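PDB 6GZB: spore germination protein GerM from Bacillus subtilis subsp. subtilis str. 168, which affects both sporulation and germination through a mechanism that remains unknown, and carries two GerMN domains in tandem. Local coordinates for residues 70-75 against 83-88; 53-58 against 147-152; 98-103 against 212-217; 111-114 against 120-123. All coordinates share one frame; numbering follows the deposited sequence.

Contact 1: residues 70-75 against 83-88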
loop_
_atom_site.group_PDB
_atom_site.type_symbol
_atom_site.label_atom_id
_atom_site.label_comp_id
_atom_site.label_asym_id
_atom_site.label_seq_id
_atom_site.Cartn_x
_atom_site.Cartn_y
_atom_site.Cartn_z
ATOM N N LEU A 70 0.650 -6.308 12.311
ATOM C CA LEU A 70 0.134 -7.106 13.417
ATOM C C LEU A 70 1.197 -8.082 13.915
ATOM O O LEU A 70 2.079 -8.473 13.156
ATOM C CB LEU A 70 -1.115 -7.871 12.975
ATOM C CG LEU A 70 -2.326 -6.984 12.711
ATOM C CD1 LEU A 70 -3.421 -7.766 12.002
ATOM C CD2 LEU A 70 -2.824 -6.374 14.016
ATOM N N PRO A 71 1.117 -8.469 15.199
ATOM C CA PRO A 71 2.127 -9.330 15.816
ATOM C C PRO A 71 1.978 -10.790 15.409
ATOM O O PRO A 71 0.952 -11.402 15.676
ATOM C CB PRO A 71 1.857 -9.169 17.316
ATOM C CG PRO A 71 0.406 -8.860 17.407
ATOM C CD PRO A 71 0.041 -8.116 16.145
ATOM N N LEU A 72 2.979 -11.327 14.726
ATOM C CA LEU A 72 2.960 -12.730 14.315
ATOM C C LEU A 72 4.065 -13.499 15.034
ATOM O O LEU A 72 5.177 -13.005 15.152
ATOM C CB LEU A 72 3.174 -12.835 12.804
ATOM C CG LEU A 72 1.928 -12.955 11.924
ATOM C CD1 LEU A 72 0.909 -11.885 12.263
ATOM C CD2 LEU A 72 2.312 -12.887 10.453
ATOM N N PRO A 73 3.778 -14.736 15.463
ATOM C CA PRO A 73 4.787 -15.573 16.128
ATOM C C PRO A 73 6.054 -15.752 15.292
ATOM O O PRO A 73 5.972 -15.899 14.076
ATOM C CB PRO A 73 4.080 -16.919 16.301
ATOM C CG PRO A 73 2.631 -16.659 16.097
ATOM C CD PRO A 73 2.534 -15.472 15.189
ATOM N N LYS A 74 7.215 -15.727 15.936
ATOM C CA LYS A 74 8.463 -16.105 15.277
ATOM C C LYS A 74 8.299 -17.418 14.512
ATOM O O LYS A 74 7.622 -18.340 14.961
ATOM C CB LYS A 74 9.598 -16.240 16.296
ATOM C CG LYS A 74 10.676 -15.174 16.172
ATOM C CD LYS A 74 10.430 -14.014 17.122
ATOM C CE LYS A 74 11.724 -13.564 17.783
ATOM N NZ LYS A 74 11.680 -12.140 18.213
ATOM N N SER A 75 8.936 -17.499 13.354
ATOM C CA SER A 75 8.688 -18.586 12.424
ATOM C C SER A 75 9.946 -18.850 11.599
ATOM O O SER A 75 10.779 -17.961 11.431
ATOM C CB SER A 75 7.528 -18.208 11.500
ATOM O OG SER A 75 7.398 -19.118 10.422
ATOM N N LEU A 83 0.959 -15.390 4.772
ATOM C CA LEU A 83 -0.203 -15.808 3.995
ATOM C C LEU A 83 -1.193 -16.606 4.842
ATOM O O LEU A 83 -2.405 -16.488 4.665
ATOM C CB LEU A 83 0.227 -16.643 2.793
ATOM C CG LEU A 83 1.050 -15.902 1.734
ATOM C CD1 LEU A 83 1.209 -16.789 0.506
ATOM C CD2 LEU A 83 0.399 -14.585 1.347
ATOM N N GLU A 84 -0.681 -17.432 5.745
ATOM C CA GLU A 84 -1.541 -18.214 6.636
ATOM C C GLU A 84 -2.380 -17.300 7.511
ATOM O O GLU A 84 -3.492 -17.651 7.917
ATOM C CB GLU A 84 -0.704 -19.155 7.516
ATOM C CG GLU A 84 -0.415 -20.501 6.868
ATOM C CD GLU A 84 0.787 -21.225 7.459
ATOM O OE1 GLU A 84 1.156 -22.291 6.922
ATOM O OE2 GLU A 84 1.387 -20.729 8.433
ATOM N N TYR A 85 -1.849 -16.114 7.792
ATOM C CA TYR A 85 -2.567 -15.142 8.611
ATOM C C TYR A 85 -3.490 -14.251 7.787
ATOM O O TYR A 85 -4.047 -13.281 8.301
ATOM C CB TYR A 85 -1.578 -14.304 9.412
ATOM C CG TYR A 85 -1.234 -14.922 10.748
ATOM C CD1 TYR A 85 -0.344 -15.985 10.837
ATOM C CD2 TYR A 85 -1.822 -14.468 11.918
ATOM C CE1 TYR A 85 -0.030 -16.555 12.052
ATOM C CE2 TYR A 85 -1.491 -15.017 13.141
ATOM C CZ TYR A 85 -0.614 -16.076 13.198
ATOM O OH TYR A 85 -0.299 -16.655 14.403
ATOM N N LEU A 86 -3.677 -14.601 6.517
ATOM C CA LEU A 86 -4.722 -13.997 5.703
ATOM C C LEU A 86 -5.961 -14.890 5.644
ATOM O O LEU A 86 -6.955 -14.534 5.018
ATOM C CB LEU A 86 -4.214 -13.769 4.276
ATOM C CG LEU A 86 -3.020 -12.839 4.123
ATOM C CD1 LEU A 86 -2.611 -12.744 2.667
ATOM C CD2 LEU A 86 -3.348 -11.461 4.679
ATOM N N VAL A 87 -5.866 -16.088 6.210
ATOM C CA VAL A 87 -6.915 -17.087 6.017
ATOM C C VAL A 87 -8.052 -16.866 7.004
ATOM O O VAL A 87 -7.831 -16.796 8.211
ATOM C CB VAL A 87 -6.384 -18.521 6.171
ATOM C CG1 VAL A 87 -7.516 -19.526 5.980
ATOM C CG2 VAL A 87 -5.257 -18.774 5.182
ATOM N N GLN A 88 -9.253 -16.693 6.467
ATOM C CA GLN A 88 -10.473 -16.605 7.265
ATOM C C GLN A 88 -10.595 -17.792 8.218
ATOM O O GLN A 88 -10.460 -18.952 7.815
ATOM C CB GLN A 88 -11.691 -16.544 6.337
ATOM C CG GLN A 88 -13.019 -16.917 6.993
ATOM C CD GLN A 88 -13.596 -15.797 7.837
ATOM O OE1 GLN A 88 -13.669 -14.651 7.394
ATOM N NE2 GLN A 88 -14.013 -16.124 9.062
#

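Contact 2: residues 53-58 against 147-152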
loop_
_atom_site.group_PDB
_atom_site.type_symbol
_atom_site.label_atom_id
_atom_site.label_comp_id
_atom_site.label_asym_id
_atom_site.label_seq_id
_atom_site.Cartn_x
_atom_site.Cartn_y
_atom_site.Cartn_z
ATOM N N MET A 53 6.334 -7.983 14.193
ATOM C CA MET A 53 5.300 -7.156 13.584
ATOM C C MET A 53 5.343 -7.316 12.064
ATOM O O MET A 53 6.382 -7.144 11.449
ATOM C CB MET A 53 5.510 -5.687 13.961
ATOM C CG MET A 53 5.348 -5.387 15.450
ATOM S SD MET A 53 3.854 -6.102 16.162
ATOM C CE MET A 53 2.596 -5.022 15.490
ATOM N N ARG A 54 4.213 -7.665 11.466
ATOM C CA ARG A 54 4.172 -8.018 10.051
ATOM C C ARG A 54 2.990 -7.335 9.356
ATOM O O ARG A 54 1.904 -7.244 9.915
ATOM C CB ARG A 54 4.061 -9.538 9.901
ATOM C CG ARG A 54 4.464 -10.052 8.538
ATOM C CD ARG A 54 5.967 -9.936 8.359
ATOM N NE ARG A 54 6.671 -10.924 9.168
ATOM C CZ ARG A 54 7.976 -10.902 9.411
ATOM N NH1 ARG A 54 8.726 -9.912 8.946
ATOM N NH2 ARG A 54 8.532 -11.874 10.118
ATOM N N GLU A 55 3.195 -6.891 8.121
ATOM C CA GLU A 55 2.100 -6.347 7.322
ATOM C C GLU A 55 1.187 -7.477 6.854
ATOM O O GLU A 55 1.640 -8.444 6.240
ATOM C CB GLU A 55 2.633 -5.562 6.119
ATOM C CG GLU A 55 3.255 -4.210 6.448
ATOM C CD GLU A 55 3.777 -3.477 5.205
ATOM O OE1 GLU A 55 3.528 -3.929 4.057
ATOM O OE2 GLU A 55 4.408 -2.416 5.375
ATOM N N LEU A 56 -0.094 -7.372 7.186
ATOM C CA LEU A 56 -1.115 -8.207 6.565
ATOM C C LEU A 56 -2.058 -7.321 5.768
ATOM O O LEU A 56 -2.625 -6.368 6.302
ATOM C CB LEU A 56 -1.897 -8.987 7.617
ATOM C CG LEU A 56 -1.086 -9.864 8.566
ATOM C CD1 LEU A 56 -2.024 -10.521 9.572
ATOM C CD2 LEU A 56 -0.295 -10.914 7.802
ATOM N N TYR A 57 -2.236 -7.646 4.492
ATOM C CA TYR A 57 -3.105 -6.856 3.636
ATOM C C TYR A 57 -4.530 -7.393 3.704
ATOM O O TYR A 57 -4.914 -8.332 2.996
ATOM C CB TYR A 57 -2.550 -6.784 2.204
ATOM C CG TYR A 57 -1.420 -5.774 2.096
ATOM C CD1 TYR A 57 -0.156 -6.075 2.587
ATOM C CD2 TYR A 57 -1.673 -4.461 1.735
ATOM C CE1 TYR A 57 0.855 -5.126 2.600
ATOM C CE2 TYR A 57 -0.670 -3.510 1.749
ATOM C CZ TYR A 57 0.589 -3.842 2.201
ATOM O OH TYR A 57 1.586 -2.880 2.227
ATOM N N LEU A 58 -5.283 -6.825 4.637
ATOM C CA LEU A 58 -6.644 -7.255 4.904
ATOM C C LEU A 58 -7.621 -6.393 4.116
ATOM O O LEU A 58 -7.219 -5.458 3.418
ATOM C CB LEU A 58 -6.933 -7.147 6.409
ATOM C CG LEU A 58 -5.956 -7.903 7.308
ATOM C CD1 LEU A 58 -6.241 -7.610 8.771
ATOM C CD2 LEU A 58 -6.006 -9.401 7.038
ATOM N N LEU A 147 3.253 -10.689 0.310
ATOM C CA LEU A 147 4.503 -11.380 0.005
ATOM C C LEU A 147 5.639 -10.402 -0.264
ATOM O O LEU A 147 6.768 -10.622 0.165
ATOM C CB LEU A 147 4.332 -12.318 -1.194
ATOM C CG LEU A 147 3.593 -13.619 -0.889
ATOM C CD1 LEU A 147 3.394 -14.444 -2.155
ATOM C CD2 LEU A 147 4.355 -14.410 0.157
ATOM N N THR A 148 5.342 -9.309 -0.955
ATOM C CA THR A 148 6.387 -8.393 -1.401
ATOM C C THR A 148 6.839 -7.423 -0.331
ATOM O O THR A 148 7.703 -6.580 -0.581
ATOM C CB THR A 148 5.966 -7.601 -2.661
ATOM O OG1 THR A 148 4.681 -7.007 -2.468
ATOM C CG2 THR A 148 5.913 -8.535 -3.869
ATOM N N GLN A 149 6.309 -7.556 0.880
ATOM C CA GLN A 149 6.851 -6.774 1.992
ATOM C C GLN A 149 8.265 -7.243 2.354
ATOM O O GLN A 149 9.025 -6.513 2.965
ATOM C CB GLN A 149 5.942 -6.846 3.223
ATOM C CG GLN A 149 6.082 -8.120 4.038
ATOM C CD GLN A 149 5.041 -8.200 5.134
ATOM O OE1 GLN A 149 5.198 -7.581 6.180
ATOM N NE2 GLN A 149 3.953 -8.929 4.885
ATOM N N PHE A 150 8.584 -8.487 2.022
ATOM C CA PHE A 150 9.886 -9.059 2.337
ATOM C C PHE A 150 10.919 -8.688 1.280
ATOM O O PHE A 150 10.621 -8.639 0.077
ATOM C CB PHE A 150 9.777 -10.574 2.424
ATOM C CG PHE A 150 8.819 -11.048 3.464
ATOM C CD1 PHE A 150 9.187 -11.076 4.796
ATOM C CD2 PHE A 150 7.550 -11.482 3.113
ATOM C CE1 PHE A 150 8.305 -11.526 5.764
ATOM C CE2 PHE A 150 6.656 -11.917 4.077
ATOM C CZ PHE A 150 7.027 -11.920 5.408
ATOM N N SER A 151 12.042 -8.327 1.629
ATOM C CA SER A 151 13.071 -7.807 0.725
ATOM C C SER A 151 13.512 -8.865 -0.291
ATOM O O SER A 151 13.999 -8.532 -1.364
ATOM C CB SER A 151 14.269 -7.279 1.515
ATOM O OG SER A 151 14.893 -8.328 2.219
ATOM N N SER A 152 13.359 -10.233 0.113
ATOM C CA SER A 152 13.724 -11.328 -0.777
ATOM C C SER A 152 12.654 -11.607 -1.836
ATOM O O SER A 152 12.872 -12.431 -2.715
ATOM C CB SER A 152 13.972 -12.599 0.032
ATOM O OG SER A 152 12.784 -13.044 0.675
#

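Contact 3: residues 98-103 against 212-217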
loop_
_atom_site.group_PDB
_atom_site.type_symbol
_atom_site.label_atom_id
_atom_site.label_comp_id
_atom_site.label_asym_id
_atom_site.label_seq_id
_atom_site.Cartn_x
_atom_site.Cartn_y
_atom_site.Cartn_z
ATOM N N ASN A 98 -10.946 -4.503 14.486
ATOM C CA ASN A 98 -12.301 -4.111 14.137
ATOM C C ASN A 98 -12.297 -3.333 12.820
ATOM O O ASN A 98 -11.465 -2.451 12.606
ATOM C CB ASN A 98 -12.915 -3.244 15.248
ATOM C CG ASN A 98 -13.147 -4.012 16.543
ATOM O OD1 ASN A 98 -13.319 -5.231 16.548
ATOM N ND2 ASN A 98 -13.170 -3.288 17.652
ATOM N N GLY A 99 -13.283 -3.614 11.974
ATOM C CA GLY A 99 -13.447 -2.913 10.706
ATOM C C GLY A 99 -12.643 -3.541 9.576
ATOM O O GLY A 99 -12.500 -2.952 8.505
ATOM N N PHE A 100 -12.096 -4.725 9.825
ATOM C CA PHE A 100 -11.334 -5.456 8.816
ATOM C C PHE A 100 -11.767 -6.909 8.782
ATOM O O PHE A 100 -12.194 -7.451 9.800
ATOM C CB PHE A 100 -9.832 -5.393 9.124
ATOM C CG PHE A 100 -9.245 -4.030 8.968
ATOM C CD1 PHE A 100 -9.286 -3.121 10.016
ATOM C CD2 PHE A 100 -8.687 -3.637 7.761
ATOM C CE1 PHE A 100 -8.752 -1.858 9.867
ATOM C CE2 PHE A 100 -8.189 -2.361 7.599
ATOM C CZ PHE A 100 -8.209 -1.477 8.659
ATOM N N ARG A 101 -11.584 -7.555 7.631
ATOM C CA ARG A 101 -11.836 -8.987 7.507
ATOM C C ARG A 101 -10.674 -9.689 6.810
ATOM O O ARG A 101 -9.891 -9.058 6.107
ATOM C CB ARG A 101 -13.139 -9.251 6.739
ATOM C CG ARG A 101 -13.147 -8.776 5.293
ATOM C CD ARG A 101 -14.474 -9.106 4.602
ATOM N NE ARG A 101 -14.699 -8.370 3.347
ATOM C CZ ARG A 101 -14.649 -8.913 2.127
ATOM N NH1 ARG A 101 -14.346 -10.188 1.970
ATOM N NH2 ARG A 101 -14.874 -8.173 1.056
ATOM N N ALA A 102 -10.549 -10.992 7.057
ATOM C CA ALA A 102 -9.542 -11.812 6.416
ATOM C C ALA A 102 -9.869 -11.994 4.941
ATOM O O ALA A 102 -10.907 -11.533 4.465
ATOM C CB ALA A 102 -9.436 -13.149 7.116
ATOM N N VAL A 103 -8.974 -12.642 4.209
ATOM C CA VAL A 103 -8.977 -12.544 2.746
ATOM C C VAL A 103 -9.156 -13.904 2.068
ATOM O O VAL A 103 -9.934 -14.047 1.131
ATOM C CB VAL A 103 -7.666 -11.913 2.241
ATOM C CG1 VAL A 103 -7.631 -11.892 0.719
ATOM C CG2 VAL A 103 -7.512 -10.508 2.785
ATOM N N SER A 212 -8.706 3.765 15.000
ATOM C CA SER A 212 -7.532 4.404 14.414
ATOM C C SER A 212 -7.748 5.034 13.039
ATOM O O SER A 212 -8.730 4.770 12.347
ATOM C CB SER A 212 -6.364 3.411 14.340
ATOM O OG SER A 212 -6.617 2.379 13.399
ATOM N N GLU A 213 -6.833 5.936 12.702
ATOM C CA GLU A 213 -6.560 6.320 11.330
ATOM C C GLU A 213 -5.624 5.298 10.689
ATOM O O GLU A 213 -4.767 4.721 11.350
ATOM C CB GLU A 213 -5.869 7.682 11.291
ATOM C CG GLU A 213 -6.719 8.867 11.711
ATOM C CD GLU A 213 -5.934 10.169 11.661
ATOM O OE1 GLU A 213 -4.743 10.153 12.025
ATOM O OE2 GLU A 213 -6.481 11.190 11.193
ATOM N N TYR A 214 -5.786 5.090 9.391
ATOM C CA TYR A 214 -4.879 4.243 8.657
ATOM C C TYR A 214 -4.789 4.688 7.206
ATOM O O TYR A 214 -5.564 5.511 6.750
ATOM C CB TYR A 214 -5.300 2.774 8.762
ATOM C CG TYR A 214 -6.721 2.480 8.323
ATOM C CD1 TYR A 214 -6.995 2.109 7.021
ATOM C CD2 TYR A 214 -7.765 2.456 9.237
ATOM C CE1 TYR A 214 -8.284 1.830 6.611
ATOM C CE2 TYR A 214 -9.053 2.127 8.850
ATOM C CZ TYR A 214 -9.307 1.819 7.537
ATOM O OH TYR A 214 -10.572 1.466 7.137
ATOM N N TYR A 215 -3.742 4.249 6.532
ATOM C CA TYR A 215 -3.414 4.778 5.230
ATOM C C TYR A 215 -3.715 3.747 4.162
ATOM O O TYR A 215 -3.285 2.604 4.261
ATOM C CB TYR A 215 -1.951 5.214 5.198
ATOM C CG TYR A 215 -1.696 6.363 6.154
ATOM C CD1 TYR A 215 -1.963 7.672 5.771
ATOM C CD2 TYR A 215 -1.373 6.124 7.481
ATOM C CE1 TYR A 215 -1.813 8.718 6.655
ATOM C CE2 TYR A 215 -1.230 7.167 8.378
ATOM C CZ TYR A 215 -1.472 8.458 7.960
ATOM O OH TYR A 215 -1.305 9.502 8.831
ATOM N N VAL A 216 -4.519 4.154 3.185
ATOM C CA VAL A 216 -5.031 3.264 2.163
ATOM C C VAL A 216 -4.439 3.626 0.802
ATOM O O VAL A 216 -4.549 4.772 0.346
ATOM C CB VAL A 216 -6.557 3.389 2.055
ATOM C CG1 VAL A 216 -7.090 2.472 0.962
ATOM C CG2 VAL A 216 -7.204 3.084 3.396
ATOM N N PRO A 217 -3.774 2.662 0.167
ATOM C CA PRO A 217 -3.141 2.911 -1.125
ATOM C C PRO A 217 -4.156 2.729 -2.246
ATOM O O PRO A 217 -4.941 1.783 -2.213
ATOM C CB PRO A 217 -2.068 1.827 -1.189
ATOM C CG PRO A 217 -2.630 0.695 -0.410
ATOM C CD PRO A 217 -3.523 1.292 0.650
HETATM O O HOH W 1 -12.075 -0.290 9.000
#

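Contact 4: residues 111-114 against 120-123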
loop_
_atom_site.group_PDB
_atom_site.type_symbol
_atom_site.label_atom_id
_atom_site.label_comp_id
_atom_site.label_asym_id
_atom_site.label_seq_id
_atom_site.Cartn_x
_atom_site.Cartn_y
_atom_site.Cartn_z
ATOM N N ASN A 111 1.999 -23.396 0.501
ATOM C CA ASN A 111 3.456 -23.426 0.530
ATOM C C ASN A 111 4.021 -22.235 -0.243
ATOM O O ASN A 111 3.458 -21.808 -1.252
ATOM C CB ASN A 111 3.976 -24.718 -0.105
ATOM C CG ASN A 111 3.487 -25.958 0.612
ATOM O OD1 ASN A 111 3.515 -26.032 1.838
ATOM N ND2 ASN A 111 3.045 -26.945 -0.151
ATOM N N VAL A 112 5.171 -21.743 0.200
ATOM C CA VAL A 112 5.832 -20.642 -0.472
ATOM C C VAL A 112 7.268 -21.019 -0.798
ATOM O O VAL A 112 8.055 -21.360 0.080
ATOM C CB VAL A 112 5.822 -19.354 0.376
ATOM C CG1 VAL A 112 6.532 -18.232 -0.367
ATOM C CG2 VAL A 112 4.389 -18.953 0.700
ATOM N N ASP A 113 7.602 -20.928 -2.073
ATOM C CA ASP A 113 8.944 -21.204 -2.540
ATOM C C ASP A 113 9.563 -19.909 -3.071
ATOM O O ASP A 113 9.114 -19.348 -4.073
ATOM C CB ASP A 113 8.881 -22.264 -3.646
ATOM C CG ASP A 113 10.242 -22.624 -4.190
ATOM O OD1 ASP A 113 11.207 -22.613 -3.403
ATOM O OD2 ASP A 113 10.339 -22.939 -5.396
ATOM N N ILE A 114 10.588 -19.431 -2.386
ATOM C CA ILE A 114 11.236 -18.179 -2.751
ATOM C C ILE A 114 12.465 -18.466 -3.615
ATOM O O ILE A 114 13.405 -19.114 -3.171
ATOM C CB ILE A 114 11.647 -17.382 -1.495
ATOM C CG1 ILE A 114 10.425 -17.111 -0.619
ATOM C CG2 ILE A 114 12.312 -16.071 -1.880
ATOM C CD1 ILE A 114 10.765 -16.485 0.719
ATOM N N ALA A 120 8.499 -15.234 -5.636
ATOM C CA ALA A 120 7.883 -16.151 -4.688
ATOM C C ALA A 120 6.747 -16.888 -5.357
ATOM O O ALA A 120 5.890 -16.277 -6.000
ATOM C CB ALA A 120 7.368 -15.399 -3.475
ATOM N N ILE A 121 6.752 -18.207 -5.215
ATOM C CA ILE A 121 5.680 -19.024 -5.741
ATOM C C ILE A 121 4.788 -19.473 -4.595
ATOM O O ILE A 121 5.228 -20.172 -3.682
ATOM C CB ILE A 121 6.233 -20.253 -6.492
ATOM C CG1 ILE A 121 7.020 -19.797 -7.723
ATOM C CG2 ILE A 121 5.098 -21.161 -6.929
ATOM C CD1 ILE A 121 7.931 -20.856 -8.297
ATOM N N ALA A 122 3.544 -19.017 -4.615
ATOM C CA ALA A 122 2.599 -19.350 -3.567
ATOM C C ALA A 122 1.660 -20.423 -4.070
ATOM O O ALA A 122 0.854 -20.177 -4.967
ATOM C CB ALA A 122 1.813 -18.117 -3.151
ATOM N N ASP A 123 1.774 -21.615 -3.491
ATOM C CA ASP A 123 1.034 -22.782 -3.967
ATOM C C ASP A 123 -0.051 -23.124 -2.950
ATOM O O ASP A 123 0.243 -23.524 -1.831
ATOM C CB ASP A 123 1.994 -23.967 -4.156
ATOM C CG ASP A 123 1.365 -25.134 -4.921
ATOM O OD1 ASP A 123 0.161 -25.069 -5.249
ATOM O OD2 ASP A 123 2.061 -26.145 -5.142
HETATM O O HOH W 2 3.837 -26.719 -2.824
#

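Contact 1: residues 70-75 against 83-88
Leu-72 and Tyr-85 lie closest along the backbone, their CA atoms 8.3 Å apart, where the end of strand 65-73 passes the C-terminal end of helix 78-84. The strand end packs on the turn that closes helix 78-84 in the first GerMN domain; Tyr-85 is the first residue to leave the helical conformation, within a type I turn from Glu-84 to Val-87. No hydrogen bond joins the segments, and side chains do the work. Leu-72 lies over one face of the phenol in a CH-pi contact: its CG stands 3.8 Å from the ring centroid of Tyr-85, only 7° off the ring normal. CD1 of Leu-72 lies 3.8 Å from CD2 of Tyr-85, and CD2 of Leu-72 lies nearer CD1 of Tyr-85. With an alanine here in place of Tyr-85, Leu-72 would probably lose the ring face it rests on and Pro-73 its neighbour, opening a gap beside Leu-56, Pro-91 and Ile-95, which also touch this side chain. Gln-81 of the helix ties the same strand end through a hydrogen bond from its NE2 to the carbonyl O of Pro-73. At the far end of the phenol, the pyrrolidine of Pro-73 approaches obliquely and sets its CD 3.2 Å from Tyr-85 OH.

Contact 2: residues 53-58 against 147-152
Gln-149, in the type I turn from Leu-147 to Phe-150 that follows helix 136-147, pairs its side-chain amide with the backbone of Glu-55 in strand 51-60 of the first GerMN domain. Both polar atoms of the amide take part. OE1 of Gln-149 accepts from Glu-55 N at 2.9 Å, on a lone pair and in the carbonyl plane, and NE2 of Gln-149 donates to Glu-55 O at 2.7 Å. The second bond leaves the amide plane of Gln-149 by 20°, yet it too meets a lone pair of its acceptor. Since NE2 also donates to Thr-146 O, three bonds fix the rotation of the amide. CG of Gln-149 sits between the backbone N and the carbonyl carbon (chi1 79°), and from there the extended chain carries the amide to the strand. Its OE1 also lies 3.3 Å from CB of Glu-55. Arg-54 runs across Gln-149 at about a right angle, with CD 3.3 Å from OE1 of Gln-149. Bends at chi2 and chi3 bring the guanidinium of Arg-54 up to CE1 of Phe-150, which lies over one guanidinium face, 3.6 Å from Arg-54 NH1, with the two planes 51° apart. On the strand itself, Tyr-57 OH donates to Glu-55 OE1 from above the carboxylate plane. Around the contact, Thr-78 of helix 78-84 touches both Arg-54 and Phe-150, strand 65-73 pairs with 51-60, and Thr-146 and Ser-142 of helix 136-147 bond the backbone of Tyr-57.

Contact 3: residues 98-103 against 212-217
Phe-100 and Tyr-214 meet in an edge-to-face aromatic pair at the interface of the two tandem GerMN domains, joining the short strand 100-101 of the first to strand 213-223 of the second. The tight part is this ring pair. Phe-100 turns its edge to the face of Tyr-214, with ring centroids 5.0 Å apart and planes at 58°. CZ of Phe-100 stands over the centre of the phenol, 3.7 Å from CZ of Tyr-214 and close to the CD and CE carbons of that ring as well. CG of Tyr-214 lies between its backbone N and carbonyl carbon (chi1 56°), the rotamer in which the phenol meets Phe-100 with its face. Val-66 of strand 65-73 touches both side chains, and both are buried. The other side of the contact is looser and mediated by water: no direct hydrogen bond joins the segments, and one water bridges Gly-99 O and Tyr-214 OH. The phenol oxygen is also bonded to Asp-60 OD2 at the end of strand 51-60. Replacing Tyr-214 by a leucine would probably leave the Phe-100 edge without an aromatic face and strip both Asp-60 and the water of their shared hydroxyl partner. That water donates to both oxygens, at 2.7 Å from Gly-99 O and 3.0 Å from Tyr-214 OH.

Contact 4: residues 111-114 against 120-123
Asn-111 and Asp-123 face each other as a hydrogen-bonded pair in the beta hairpin of strands 110-114 and 119-124, whose segments run antiparallel at 164° with axes 4.6 Å apart. Asn-111 N donates to Asp-123 O, and Asp-123 N returns a nearly straight bond of 2.8 Å to Asn-111 O, with 177° at the hydrogen. Asp-113 and Ile-121 repeat this pair of hydrogen bonds two residues on, while Val-112 with Ala-122 and Ile-114 with Ala-120 form the non-hydrogen-bonded pairs between and beyond. CA-H...O contacts lie between these bonds, among them Val-112 CA to Ile-121 O at 3.3 Å. The side chain of Asp-123 runs from the strand to a water. Its CB lies 3.9 Å from Asn-111 O; CG, set opposite the backbone N (chi1 -168°), carries the carboxylate to its two partners; OD1 accepts from Gly-162 N; and OD2 takes a hydrogen bond of 3.0 Å from a water. The same water accepts from Asn-111 ND2 at 2.8 Å, so it links the two side chains across the pair. Further along the face of Asn-111, Ile-121 and Asp-123, Asp-113 OD2 forms a salt bridge with Lys-115. The face of Val-112, Ile-114, Ala-120 and Ala-122 is apolar, with Val-112 CG1 4.3 Å from Ala-120 CB. There Leu-83 of helix 78-84 packs on Val-112 and Ala-122, and Ala-79 touches Val-112. Strand 155-160 pairs in parallel with 119-124 on its other side, leaving 110-114 outermost in this four-stranded sheet of the chain.

Overall arrangement
Contacts 1, 2 and 4 lie wholly in the first GerMN domain; contact 3 reaches from it to the second. Contacts 1, 2 and 3 share the three-stranded sheet of 65-73, 51-60 and 100-101: centres of contacts 1 and 2 are about 10 Å apart, and those of contacts 2 and 3 about 15 Å. Contact 4 belongs to the neighbouring four-stranded sheet, about 25 Å from contact 3 between centres, and meets contact 1 through Leu-83 and contact 2 through Leu-147. Along the chain, 53-58 and 147-152 enclose contacts 1 and 4, whereas contact 3 interlocks with contact 2. Helices 78-84 and 136-147 thus connect both sheets of one domain, whose smaller sheet contributes Phe-100 to the contact with the second domain.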